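Long-range contacts in K5 lyase (Enterobacteria phage k1-5, PDB 2X3H), which probably degrades the K5 capsular polysaccharide, a heparosan-type glycosaminoglycan, by an eliminative lyase reaction, as the trimeric tail-spike enzyme of the phage: residues Val218-Ser223 and Val242-Thr247; Leu227-Ile232 and Val253-Gly258; Gln262-Asn267 and Val283-Pro288; Asn277-Gly282 and Thr300-Asp305. All blocks are in the same frame, centred on the assembly; numbering follows the deposited sequence.

Overall arrangement
From the N terminus, the chain first closes contact 1 by bringing 242-247 beside 218-223. Contact 2 crosses it, because 227-232 lies within that loop while its partner 253-258 lies beyond; valines and isoleucines of the two contacts, among them Val242 and Val253, meet between two faces of the beta-helix. Contact 3 follows in series, packing the corner at 262-267 against 283-288, and contact 4 crosses it by joining 277-282 to 300-305. Contacts 2 and 4, and the 283-288 half of contact 3, lie on the row of strands 227-234, 252-259, 279-286 and 302-309, whereas contacts 1 and 3 meet along strands 242-245 and 266-268. Contacts 2 to 4 also touch neighbouring subunits.

Contact 1 of 4, residues Val218-Ser223 and Val242-Thr247; sequences VLADSS and VELKGT
Lys245 and Leu219 bury more surface here than any other residues of the two segments, and they meet on the same side of the sheet. Leu219 has CG anti to its own N (chi1 163°), which carries CD1 across to the neighbouring strand; there it lies 3.6 Å from Glu243 CG and 3.7 Å from Lys245 CB. Leucine suits the place because its branch covers the aliphatic stems of two longer, polar side chains, and Phe183 packs against both Leu219 and Glu243. Lys245 runs fully extended past Asp221, its CD 3.8 Å from Asp221 OD2. The charged ends do not touch: one water bridges them, donating to Asp221 OD2 at 2.7 Å and accepting from Lys245 NZ, while NZ forms its salt bridge with Glu270. Strands 218-221 and 242-245 are successive rungs of one face of a right-handed parallel beta-helix, aligned residue for residue. Val218, third in buried area, stands beside Val242 on the interior side of the sheet, with Ala220 and Leu244; its O accepts from Glu243 N at 2.9 Å. Past the strands, Ser222, at positive phi, gives its N to Lys245 O. Its OG does double work, donating to Asp221 OD1 at 2.7 Å and accepting from Thr247 N at 3.2 Å. Gly246 has phi 64° and psi -132°, a combination that favours glycine; a CB would collide with Ser222 OG.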
loop_
_atom_site.group_PDB
_atom_site.type_symbol
_atom_site.label_atom_id
_atom_site.label_comp_id
_atom_site.label_asym_id
_atom_site.label_seq_id
_atom_site.Cartn_x
_atom_site.Cartn_y
_atom_site.Cartn_z
ATOM N N VAL A 218 13.927 -2.400 19.479
ATOM C CA VAL A 218 14.553 -1.185 18.955
ATOM C C VAL A 218 13.730 0.004 19.402
ATOM O O VAL A 218 12.516 -0.004 19.239
ATOM C CB VAL A 218 14.545 -1.176 17.408
ATOM C CG1 VAL A 218 15.066 0.170 16.831
ATOM C CG2 VAL A 218 15.348 -2.342 16.846
ATOM N N LEU A 219 14.391 1.029 19.928
ATOM C CA LEU A 219 13.721 2.279 20.276
ATOM C C LEU A 219 14.443 3.444 19.620
ATOM O O LEU A 219 15.654 3.613 19.828
ATOM C CB LEU A 219 13.714 2.483 21.795
ATOM C CG LEU A 219 13.416 3.924 22.237
ATOM C CD1 LEU A 219 12.050 4.368 21.724
ATOM C CD2 LEU A 219 13.480 4.035 23.752
ATOM N N ALA A 220 13.715 4.222 18.814
ATOM C CA ALA A 220 14.232 5.478 18.261
ATOM C C ALA A 220 13.511 6.627 18.950
ATOM O O ALA A 220 12.360 6.945 18.620
ATOM C CB ALA A 220 14.038 5.538 16.744
ATOM N N ASP A 221 14.180 7.222 19.939
ATOM C CA ASP A 221 13.604 8.318 20.712
ATOM C C ASP A 221 13.967 9.637 20.056
ATOM O O ASP A 221 15.135 10.045 20.069
ATOM C CB ASP A 221 14.133 8.280 22.151
ATOM C CG ASP A 221 13.544 9.375 23.033
ATOM O OD1 ASP A 221 12.962 10.343 22.506
ATOM O OD2 ASP A 221 13.666 9.266 24.277
ATOM N N SER A 222 12.965 10.285 19.458
ATOM C CA SER A 222 13.122 11.630 18.916
ATOM C C SER A 222 14.095 11.723 17.732
ATOM O O SER A 222 14.691 12.765 17.485
ATOM C CB SER A 222 13.490 12.617 20.036
ATOM O OG SER A 222 12.498 12.593 21.058
ATOM N N SER A 223 14.255 10.633 16.985
ATOM C CA SER A 223 15.126 10.675 15.815
ATOM C C SER A 223 14.416 11.342 14.643
ATOM O O SER A 223 13.180 11.418 14.598
ATOM C CB SER A 223 15.550 9.267 15.402
ATOM O OG SER A 223 14.397 8.511 15.036
ATOM N N VAL A 242 9.546 -2.428 17.547
ATOM C CA VAL A 242 10.050 -1.097 17.222
ATOM C C VAL A 242 9.191 -0.046 17.902
ATOM O O VAL A 242 7.987 0.025 17.654
ATOM C CB VAL A 242 10.037 -0.819 15.694
ATOM C CG1 VAL A 242 10.472 0.631 15.412
ATOM C CG2 VAL A 242 10.952 -1.798 14.959
ATOM N N GLU A 243 9.811 0.769 18.752
ATOM C CA GLU A 243 9.146 1.960 19.288
ATOM C C GLU A 243 9.739 3.250 18.696
ATOM O O GLU A 243 10.966 3.405 18.647
ATOM C CB GLU A 243 9.236 2.023 20.830
ATOM C CG GLU A 243 8.662 3.358 21.324
ATOM C CD GLU A 243 8.592 3.560 22.838
ATOM O OE1 GLU A 243 9.372 2.949 23.602
ATOM O OE2 GLU A 243 7.746 4.391 23.258
ATOM N N LEU A 244 8.866 4.152 18.232
ATOM C CA LEU A 244 9.233 5.540 17.961
ATOM C C LEU A 244 8.705 6.335 19.149
ATOM O O LEU A 244 7.581 6.108 19.599
ATOM C CB LEU A 244 8.571 6.046 16.677
ATOM C CG LEU A 244 8.959 5.355 15.370
ATOM C CD1 LEU A 244 8.175 5.973 14.205
ATOM C CD2 LEU A 244 10.481 5.380 15.105
ATOM N N LYS A 245 9.498 7.288 19.631
ATOM C CA LYS A 245 9.153 7.971 20.871
ATOM C C LYS A 245 9.377 9.475 20.794
ATOM O O LYS A 245 10.244 9.949 20.054
ATOM C CB LYS A 245 10.000 7.390 22.006
ATOM C CG LYS A 245 9.618 7.823 23.411
ATOM C CD LYS A 245 10.518 7.114 24.437
ATOM C CE LYS A 245 10.079 7.422 25.860
ATOM N NZ LYS A 245 10.905 6.610 26.833
ATOM N N GLY A 246 8.590 10.216 21.560
ATOM C CA GLY A 246 8.789 11.662 21.676
ATOM C C GLY A 246 8.581 12.396 20.370
ATOM O O GLY A 246 7.590 12.187 19.689
ATOM N N THR A 247 9.520 13.270 20.031
ATOM C CA THR A 247 9.375 14.108 18.854
ATOM C C THR A 247 9.890 13.439 17.576
ATOM O O THR A 247 10.264 14.124 16.622
ATOM C CB THR A 247 10.070 15.453 19.046
ATOM O OG1 THR A 247 11.453 15.229 19.346
ATOM C CG2 THR A 247 9.386 16.238 20.201
HETATM O O HOH W 1 13.604 7.183 26.058
HETATM O O HOH W 2 13.347 15.209 17.170
#

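Contact 2 of 4, residues Leu227-Ile232 and Val253-Gly258; sequences LIDNVI and VSNVIG
Ile228 beside Val253 and Val231 beside Val256 are matched pairs in a buried parallel strand pairing of 227-232 with 253-258 in adjacent coils, with subunits of the trimer against one side. The four valine and isoleucine side chains point to the interior; there Ile228 CD1 rests 4.3 Å from Val253 CG2, and Val242 covers both residues. Such branched chains suit extended strands. Backbone bonds run on both sides of a break in the pattern: Ser254 N donates to Ile228 O at 2.8 Å, and Ile257 N to Val231 O in an almost straight bond (177°). At the break, Asn230 and Asn255 both have left-handed backbone angles, which asparagine tolerates well, and Asn230 N and Val231 N donate in turn to Ser254 O and Asn255 O. The Asn255 side chain runs alongside that of Asn230, and its ND2 is taken up by Ser254 OG of the second subunit. Ile257, beyond the bend, packs with CD1 4.3 Å from Ile232 CG1 and also meets Leu227 of that subunit. Like residues stacked in register from coil to coil are typical of a parallel beta-helix; here the bend at Asn230 recurs at Asn255, probably within the trimeric tail-spike shaft.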
loop_
_atom_site.group_PDB
_atom_site.type_symbol
_atom_site.label_atom_id
_atom_site.label_comp_id
_atom_site.label_asym_id
_atom_site.label_seq_id
_atom_site.Cartn_x
_atom_site.Cartn_y
_atom_site.Cartn_z
ATOM N N LEU A 227 16.006 5.423 9.075
ATOM C CA LEU A 227 15.389 4.232 8.482
ATOM C C LEU A 227 15.548 3.053 9.425
ATOM O O LEU A 227 16.649 2.801 9.906
ATOM C CB LEU A 227 16.059 3.889 7.137
ATOM C CG LEU A 227 15.961 4.928 6.010
ATOM C CD1 LEU A 227 16.878 4.587 4.876
ATOM C CD2 LEU A 227 14.514 5.039 5.502
ATOM N N ILE A 228 14.460 2.342 9.696
ATOM C CA ILE A 228 14.505 1.105 10.483
ATOM C C ILE A 228 13.829 0.038 9.629
ATOM O O ILE A 228 12.648 0.177 9.319
ATOM C CB ILE A 228 13.754 1.283 11.812
ATOM C CG1 ILE A 228 14.390 2.419 12.619
ATOM C CG2 ILE A 228 13.694 -0.038 12.614
ATOM C CD1 ILE A 228 13.604 2.777 13.879
ATOM N N ASP A 229 14.571 -1.005 9.233
ATOM C CA ASP A 229 14.118 -1.926 8.164
ATOM C C ASP A 229 14.529 -3.359 8.507
ATOM O O ASP A 229 15.659 -3.596 8.934
ATOM C CB ASP A 229 14.763 -1.494 6.818
ATOM C CG ASP A 229 14.185 -2.220 5.592
ATOM O OD1 ASP A 229 13.007 -2.651 5.614
ATOM O OD2 ASP A 229 14.931 -2.349 4.582
ATOM N N ASN A 230 13.610 -4.309 8.338
ATOM C CA ASN A 230 13.952 -5.730 8.479
ATOM C C ASN A 230 14.323 -6.104 9.923
ATOM O O ASN A 230 15.490 -6.401 10.225
ATOM C CB ASN A 230 15.081 -6.118 7.493
ATOM C CG ASN A 230 14.620 -6.125 6.020
ATOM O OD1 ASN A 230 15.386 -5.779 5.106
ATOM N ND2 ASN A 230 13.382 -6.528 5.793
ATOM N N VAL A 231 13.318 -6.098 10.802
ATOM C CA VAL A 231 13.482 -6.432 12.228
ATOM C C VAL A 231 12.654 -7.671 12.557
ATOM O O VAL A 231 11.506 -7.785 12.122
ATOM C CB VAL A 231 13.005 -5.267 13.120
ATOM C CG1 VAL A 231 13.102 -5.622 14.600
ATOM C CG2 VAL A 231 13.810 -4.011 12.808
ATOM N N ILE A 232 13.234 -8.602 13.311
ATOM C CA ILE A 232 12.507 -9.786 13.764
ATOM C C ILE A 232 12.674 -9.875 15.268
ATOM O O ILE A 232 13.783 -10.123 15.763
ATOM C CB ILE A 232 13.021 -11.094 13.106
ATOM C CG1 ILE A 232 13.068 -10.955 11.574
ATOM C CG2 ILE A 232 12.151 -12.264 13.546
ATOM C CD1 ILE A 232 13.587 -12.191 10.833
ATOM N N VAL A 253 9.765 3.171 9.071
ATOM C CA VAL A 253 9.907 1.870 9.737
ATOM C C VAL A 253 9.272 0.859 8.787
ATOM O O VAL A 253 8.132 1.050 8.366
ATOM C CB VAL A 253 9.137 1.837 11.069
ATOM C CG1 VAL A 253 9.197 0.424 11.688
ATOM C CG2 VAL A 253 9.672 2.909 12.037
ATOM N N SER A 254 10.005 -0.191 8.420
ATOM C CA SER A 254 9.548 -1.089 7.361
ATOM C C SER A 254 9.932 -2.532 7.652
ATOM O O SER A 254 10.984 -2.792 8.230
ATOM C CB SER A 254 10.137 -0.671 6.013
ATOM O OG SER A 254 9.530 -1.409 4.957
ATOM N N ASN A 255 9.058 -3.462 7.278
ATOM C CA ASN A 255 9.366 -4.902 7.362
ATOM C C ASN A 255 9.710 -5.345 8.777
ATOM O O ASN A 255 10.833 -5.791 9.066
ATOM C CB ASN A 255 10.506 -5.267 6.408
ATOM C CG ASN A 255 10.070 -5.320 4.958
ATOM O OD1 ASN A 255 8.892 -5.170 4.634
ATOM N ND2 ASN A 255 11.030 -5.538 4.073
ATOM N N VAL A 256 8.730 -5.220 9.654
ATOM C CA VAL A 256 8.904 -5.585 11.055
ATOM C C VAL A 256 8.073 -6.820 11.370
ATOM O O VAL A 256 6.866 -6.825 11.139
ATOM C CB VAL A 256 8.466 -4.422 11.958
ATOM C CG1 VAL A 256 8.615 -4.785 13.437
ATOM C CG2 VAL A 256 9.312 -3.182 11.637
ATOM N N ILE A 257 8.728 -7.865 11.885
ATOM C CA ILE A 257 8.033 -9.058 12.372
ATOM C C ILE A 257 8.148 -9.095 13.892
ATOM O O ILE A 257 9.262 -9.054 14.435
ATOM C CB ILE A 257 8.663 -10.359 11.812
ATOM C CG1 ILE A 257 8.663 -10.350 10.288
ATOM C CG2 ILE A 257 7.966 -11.607 12.395
ATOM C CD1 ILE A 257 9.280 -11.605 9.659
ATOM N N GLY A 258 7.009 -9.155 14.574
ATOM C CA GLY A 258 6.993 -9.351 16.025
ATOM C C GLY A 258 6.220 -10.616 16.300
ATOM O O GLY A 258 5.078 -10.750 15.861
#

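Contact 3 of 4, residues Gln262-Asn267 and Val283-Pro288; sequences QHVTYN and VMANNP
Val264 packs its two methyls against two different residues of 283-288, and this apolar contact is the main one. With CG1 anti to its N (chi1 -178°), Val264 sends that methyl past Val283, CG1 to CG1 at 3.8 Å, the two side chains running antiparallel, flank to flank. Its other branch, CG2, lies 3.6 Å from Ala285 CB; the small alanine lets the valine sit this close to the strand. Thr265 CG2 and Val283 CG2 meet tip to tip at 4.0 Å, so threonine presents its methyl to the core. At the far end the Pro288 ring brings CB to 3.9 Å from the carbonyl O of Gln262. Polar bonds lie within or beyond the segments instead of between them. Asn287 ND2 donates to Asn286 OD1 at 2.9 Å, almost straight (179°) and in the plane of its own amide. Asn287 has a left-handed backbone (phi 57°), at home in asparagine; its OD1 accepts from Thr312 N and its ND2 also reaches Asp309 OD2, bonds that probably steady the turn before Pro288. The contact thus lies in the corner of the beta-helix where the chain turns at Val264 and Thr265. Val256 of strand 252-259 packs on Val264, Val308 of strand 302-309 covers Ala285 and Pro288, and Val293 of strand 293-294 meets Thr265 and Val283.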
loop_
_atom_site.group_PDB
_atom_site.type_symbol
_atom_site.label_atom_id
_atom_site.label_comp_id
_atom_site.label_asym_id
_atom_site.label_seq_id
_atom_site.Cartn_x
_atom_site.Cartn_y
_atom_site.Cartn_z
ATOM N N GLN A 262 3.894 -7.945 23.115
ATOM C CA GLN A 262 2.656 -7.318 23.601
ATOM C C GLN A 262 2.044 -6.458 22.497
ATOM O O GLN A 262 0.848 -6.543 22.219
ATOM C CB GLN A 262 2.875 -6.480 24.863
ATOM C CG GLN A 262 1.572 -6.010 25.500
ATOM C CD GLN A 262 1.787 -5.319 26.836
ATOM O OE1 GLN A 262 2.838 -5.473 27.458
ATOM N NE2 GLN A 262 0.789 -4.544 27.281
ATOM N N HIS A 263 2.904 -5.634 21.890
ATOM C CA HIS A 263 2.591 -4.787 20.736
ATOM C C HIS A 263 3.752 -5.003 19.762
ATOM O O HIS A 263 4.862 -5.356 20.194
ATOM C CB HIS A 263 2.585 -3.302 21.125
ATOM C CG HIS A 263 1.835 -2.979 22.390
ATOM N ND1 HIS A 263 0.458 -3.000 22.477
ATOM C CD2 HIS A 263 2.280 -2.564 23.601
ATOM C CE1 HIS A 263 0.087 -2.633 23.691
ATOM N NE2 HIS A 263 1.175 -2.369 24.393
ATOM N N VAL A 264 3.516 -4.836 18.459
ATOM C CA VAL A 264 4.619 -4.981 17.507
ATOM C C VAL A 264 5.334 -3.661 17.210
ATOM O O VAL A 264 6.542 -3.566 17.424
ATOM C CB VAL A 264 4.214 -5.741 16.218
ATOM C CG1 VAL A 264 5.430 -5.892 15.287
ATOM C CG2 VAL A 264 3.698 -7.102 16.595
ATOM N N THR A 265 4.598 -2.654 16.727
ATOM C CA THR A 265 5.140 -1.289 16.670
ATOM C C THR A 265 4.376 -0.396 17.642
ATOM O O THR A 265 3.167 -0.576 17.861
ATOM C CB THR A 265 5.131 -0.692 15.250
ATOM O OG1 THR A 265 3.788 -0.446 14.830
ATOM C CG2 THR A 265 5.819 -1.625 14.264
ATOM N N TYR A 266 5.094 0.556 18.236
ATOM C CA TYR A 266 4.549 1.359 19.323
ATOM C C TYR A 266 5.032 2.797 19.164
ATOM O O TYR A 266 6.235 3.030 19.037
ATOM C CB TYR A 266 5.044 0.785 20.666
ATOM C CG TYR A 266 4.321 1.341 21.873
ATOM C CD1 TYR A 266 4.720 2.541 22.459
ATOM C CD2 TYR A 266 3.227 0.673 22.419
ATOM C CE1 TYR A 266 4.054 3.063 23.565
ATOM C CE2 TYR A 266 2.559 1.179 23.525
ATOM C CZ TYR A 266 2.973 2.377 24.093
ATOM O OH TYR A 266 2.298 2.884 25.191
ATOM N N ASN A 267 4.099 3.753 19.141
ATOM C CA ASN A 267 4.465 5.169 19.159
ATOM C C ASN A 267 4.142 5.747 20.526
ATOM O O ASN A 267 2.974 5.827 20.906
ATOM C CB ASN A 267 3.682 5.941 18.094
ATOM C CG ASN A 267 4.170 5.647 16.703
ATOM O OD1 ASN A 267 5.270 5.131 16.520
ATOM N ND2 ASN A 267 3.349 5.965 15.698
ATOM N N VAL A 283 4.004 -4.464 8.556
ATOM C CA VAL A 283 4.089 -4.970 9.917
ATOM C C VAL A 283 3.462 -6.360 9.969
ATOM O O VAL A 283 2.312 -6.539 9.569
ATOM C CB VAL A 283 3.358 -4.028 10.907
ATOM C CG1 VAL A 283 3.390 -4.599 12.337
ATOM C CG2 VAL A 283 3.959 -2.597 10.835
ATOM N N MET A 284 4.237 -7.342 10.424
ATOM C CA MET A 284 3.751 -8.708 10.594
ATOM C C MET A 284 3.642 -8.983 12.084
ATOM O O MET A 284 4.663 -9.073 12.779
ATOM C CB MET A 284 4.738 -9.702 9.965
ATOM C CG MET A 284 4.470 -11.148 10.348
ATOM S SD MET A 284 2.848 -11.713 9.789
ATOM C CE MET A 284 3.055 -11.558 8.016
ATOM N N ALA A 285 2.408 -9.107 12.566
ATOM C CA ALA A 285 2.129 -9.332 13.976
ATOM C C ALA A 285 1.686 -10.770 14.173
ATOM O O ALA A 285 0.513 -11.108 14.005
ATOM C CB ALA A 285 1.064 -8.350 14.476
ATOM N N ASN A 286 2.657 -11.620 14.492
ATOM C CA ASN A 286 2.413 -13.020 14.752
ATOM C C ASN A 286 1.983 -13.151 16.207
ATOM O O ASN A 286 2.822 -13.233 17.109
ATOM C CB ASN A 286 3.696 -13.810 14.452
ATOM C CG ASN A 286 3.625 -15.265 14.894
ATOM O OD1 ASN A 286 2.596 -15.731 15.388
ATOM N ND2 ASN A 286 4.738 -15.990 14.722
ATOM N N ASN A 287 0.672 -13.127 16.435
ATOM C CA ASN A 287 0.098 -13.392 17.751
ATOM C C ASN A 287 0.589 -12.490 18.887
ATOM O O ASN A 287 1.126 -12.950 19.902
ATOM C CB ASN A 287 0.206 -14.886 18.077
ATOM C CG ASN A 287 -0.713 -15.698 17.206
ATOM O OD1 ASN A 287 -1.889 -15.846 17.530
ATOM N ND2 ASN A 287 -0.226 -16.122 16.036
ATOM N N PRO A 288 0.334 -11.190 18.741
ATOM C CA PRO A 288 0.668 -10.292 19.823
ATOM C C PRO A 288 -0.340 -10.509 20.945
ATOM O O PRO A 288 -1.351 -11.219 20.764
ATOM C CB PRO A 288 0.485 -8.910 19.190
ATOM C CG PRO A 288 -0.612 -9.114 18.172
ATOM C CD PRO A 288 -0.369 -10.517 17.629
#

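Contact 4 of 4, residues Asn277-Gly282 and Thr300-Asp305; sequences NNLIKG and TNLISD
Asn278 and Asn301 lie alongside each other, with their amides nearly coplanar (6° apart). Asn301 OD1 is gripped twice: Asn278 N donates at 2.9 Å and Asn278 ND2 at 3.2 Å, from opposite faces of its carbonyl plane. Both side chains have CG beside their own N (chi1 -60°), which turns the amides toward the preceding coil. The same bond recurs on either side, Asn278 OD1 accepting from Asn251 N and Asn328 OD1 from Asn301 N. This is an asparagine ladder, known from parallel beta-helices such as the pectate lyases: buried amides satisfy the backbone where coils turn. After it, strands 279-282 and 302-305 run parallel, 5° apart. Leu279 and Leu302 lie side by side on one face, Leu279 CD1 3.9 Å from Leu302 CG. On the other side Ile280 and Ile303 match in shape, with Ile280 CB 4.1 Å from Ile303 CG1, filling the interior. Gly282 and Asp305 both have positive phi; at Gly282 a CB would press on the preceding carbonyl O, so glycine suits the bend, and its N donates to Ser304 O at 2.9 Å. Ser304 OG hydrogen-bonds Asp305 OD2 of the third subunit, and Asp305 OD2 hydrogen-bonds Ser304 OG of the second.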
loop_
_atom_site.group_PDB
_atom_site.type_symbol
_atom_site.label_atom_id
_atom_site.label_comp_id
_atom_site.label_asym_id
_atom_site.label_seq_id
_atom_site.Cartn_x
_atom_site.Cartn_y
_atom_site.Cartn_z
ATOM N N ASN A 277 4.359 12.453 11.522
ATOM C CA ASN A 277 5.012 12.492 10.220
ATOM C C ASN A 277 6.003 11.328 10.002
ATOM O O ASN A 277 7.084 11.524 9.438
ATOM C CB ASN A 277 5.738 13.833 10.010
ATOM C CG ASN A 277 4.795 14.975 9.684
ATOM O OD1 ASN A 277 4.907 16.087 10.234
ATOM N ND2 ASN A 277 3.874 14.725 8.784
ATOM N N ASN A 278 5.635 10.133 10.456
ATOM C CA ASN A 278 6.421 8.931 10.189
ATOM C C ASN A 278 5.670 7.988 9.282
ATOM O O ASN A 278 4.431 7.981 9.288
ATOM C CB ASN A 278 6.728 8.210 11.499
ATOM C CG ASN A 278 7.506 9.083 12.450
ATOM O OD1 ASN A 278 8.699 9.339 12.232
ATOM N ND2 ASN A 278 6.837 9.557 13.510
ATOM N N LEU A 279 6.427 7.190 8.532
ATOM C CA LEU A 279 5.858 6.159 7.668
ATOM C C LEU A 279 6.192 4.802 8.276
ATOM O O LEU A 279 7.349 4.509 8.544
ATOM C CB LEU A 279 6.478 6.269 6.264
ATOM C CG LEU A 279 6.176 5.146 5.271
ATOM C CD1 LEU A 279 4.676 5.018 4.998
ATOM C CD2 LEU A 279 6.930 5.402 3.969
ATOM N N ILE A 280 5.172 3.987 8.510
ATOM C CA ILE A 280 5.368 2.663 9.116
ATOM C C ILE A 280 4.692 1.680 8.177
ATOM O O ILE A 280 3.481 1.744 7.984
ATOM C CB ILE A 280 4.753 2.595 10.527
ATOM C CG1 ILE A 280 5.474 3.582 11.455
ATOM C CG2 ILE A 280 4.806 1.150 11.078
ATOM C CD1 ILE A 280 4.647 3.966 12.684
ATOM N N LYS A 281 5.474 0.803 7.559
ATOM C CA LYS A 281 4.929 -0.006 6.462
ATOM C C LYS A 281 5.420 -1.458 6.459
ATOM O O LYS A 281 6.622 -1.736 6.503
ATOM C CB LYS A 281 5.211 0.669 5.120
ATOM C CG LYS A 281 6.680 0.906 4.851
ATOM C CD LYS A 281 6.941 1.455 3.444
ATOM C CE LYS A 281 8.091 0.699 2.781
ATOM N NZ LYS A 281 8.374 1.162 1.373
ATOM N N GLY A 282 4.476 -2.386 6.362
ATOM C CA GLY A 282 4.825 -3.801 6.374
ATOM C C GLY A 282 5.076 -4.305 7.788
ATOM O O GLY A 282 6.219 -4.533 8.178
ATOM N N THR A 300 -0.426 12.842 11.643
ATOM C CA THR A 300 0.037 12.685 10.264
ATOM C C THR A 300 1.092 11.588 10.075
ATOM O O THR A 300 2.066 11.774 9.344
ATOM C CB THR A 300 0.428 14.041 9.609
ATOM O OG1 THR A 300 1.538 14.626 10.293
ATOM C CG2 THR A 300 -0.771 14.994 9.657
ATOM N N ASN A 301 0.888 10.447 10.738
ATOM C CA ASN A 301 1.648 9.246 10.436
ATOM C C ASN A 301 0.902 8.432 9.408
ATOM O O ASN A 301 -0.326 8.421 9.412
ATOM C CB ASN A 301 1.858 8.397 11.691
ATOM C CG ASN A 301 2.605 9.149 12.777
ATOM O OD1 ASN A 301 3.811 9.423 12.643
ATOM N ND2 ASN A 301 1.903 9.499 13.850
ATOM N N LEU A 302 1.657 7.774 8.533
ATOM C CA LEU A 302 1.082 6.903 7.506
ATOM C C LEU A 302 1.506 5.485 7.830
ATOM O O LEU A 302 2.691 5.152 7.761
ATOM C CB LEU A 302 1.586 7.306 6.118
ATOM C CG LEU A 302 1.094 6.504 4.906
ATOM C CD1 LEU A 302 -0.390 6.261 4.913
ATOM C CD2 LEU A 302 1.524 7.201 3.605
ATOM N N ILE A 303 0.530 4.673 8.227
ATOM C CA ILE A 303 0.769 3.280 8.604
ATOM C C ILE A 303 0.111 2.392 7.548
ATOM O O ILE A 303 -1.076 2.553 7.244
ATOM C CB ILE A 303 0.179 3.004 9.980
ATOM C CG1 ILE A 303 0.906 3.859 11.029
ATOM C CG2 ILE A 303 0.216 1.506 10.289
ATOM C CD1 ILE A 303 0.139 4.047 12.295
ATOM N N SER A 304 0.873 1.468 6.974
ATOM C CA SER A 304 0.402 0.789 5.764
ATOM C C SER A 304 0.794 -0.682 5.724
ATOM O O SER A 304 1.964 -1.008 5.902
ATOM C CB SER A 304 0.950 1.526 4.535
ATOM O OG SER A 304 0.485 0.944 3.332
ATOM N N ASP A 305 -0.190 -1.553 5.476
ATOM C CA ASP A 305 0.031 -3.013 5.287
ATOM C C ASP A 305 0.412 -3.706 6.599
ATOM O O ASP A 305 1.587 -3.936 6.887
ATOM C CB ASP A 305 1.033 -3.301 4.157
ATOM C CG ASP A 305 0.498 -2.898 2.789
ATOM O OD1 ASP A 305 -0.731 -2.823 2.633
ATOM O OD2 ASP A 305 1.312 -2.650 1.873
#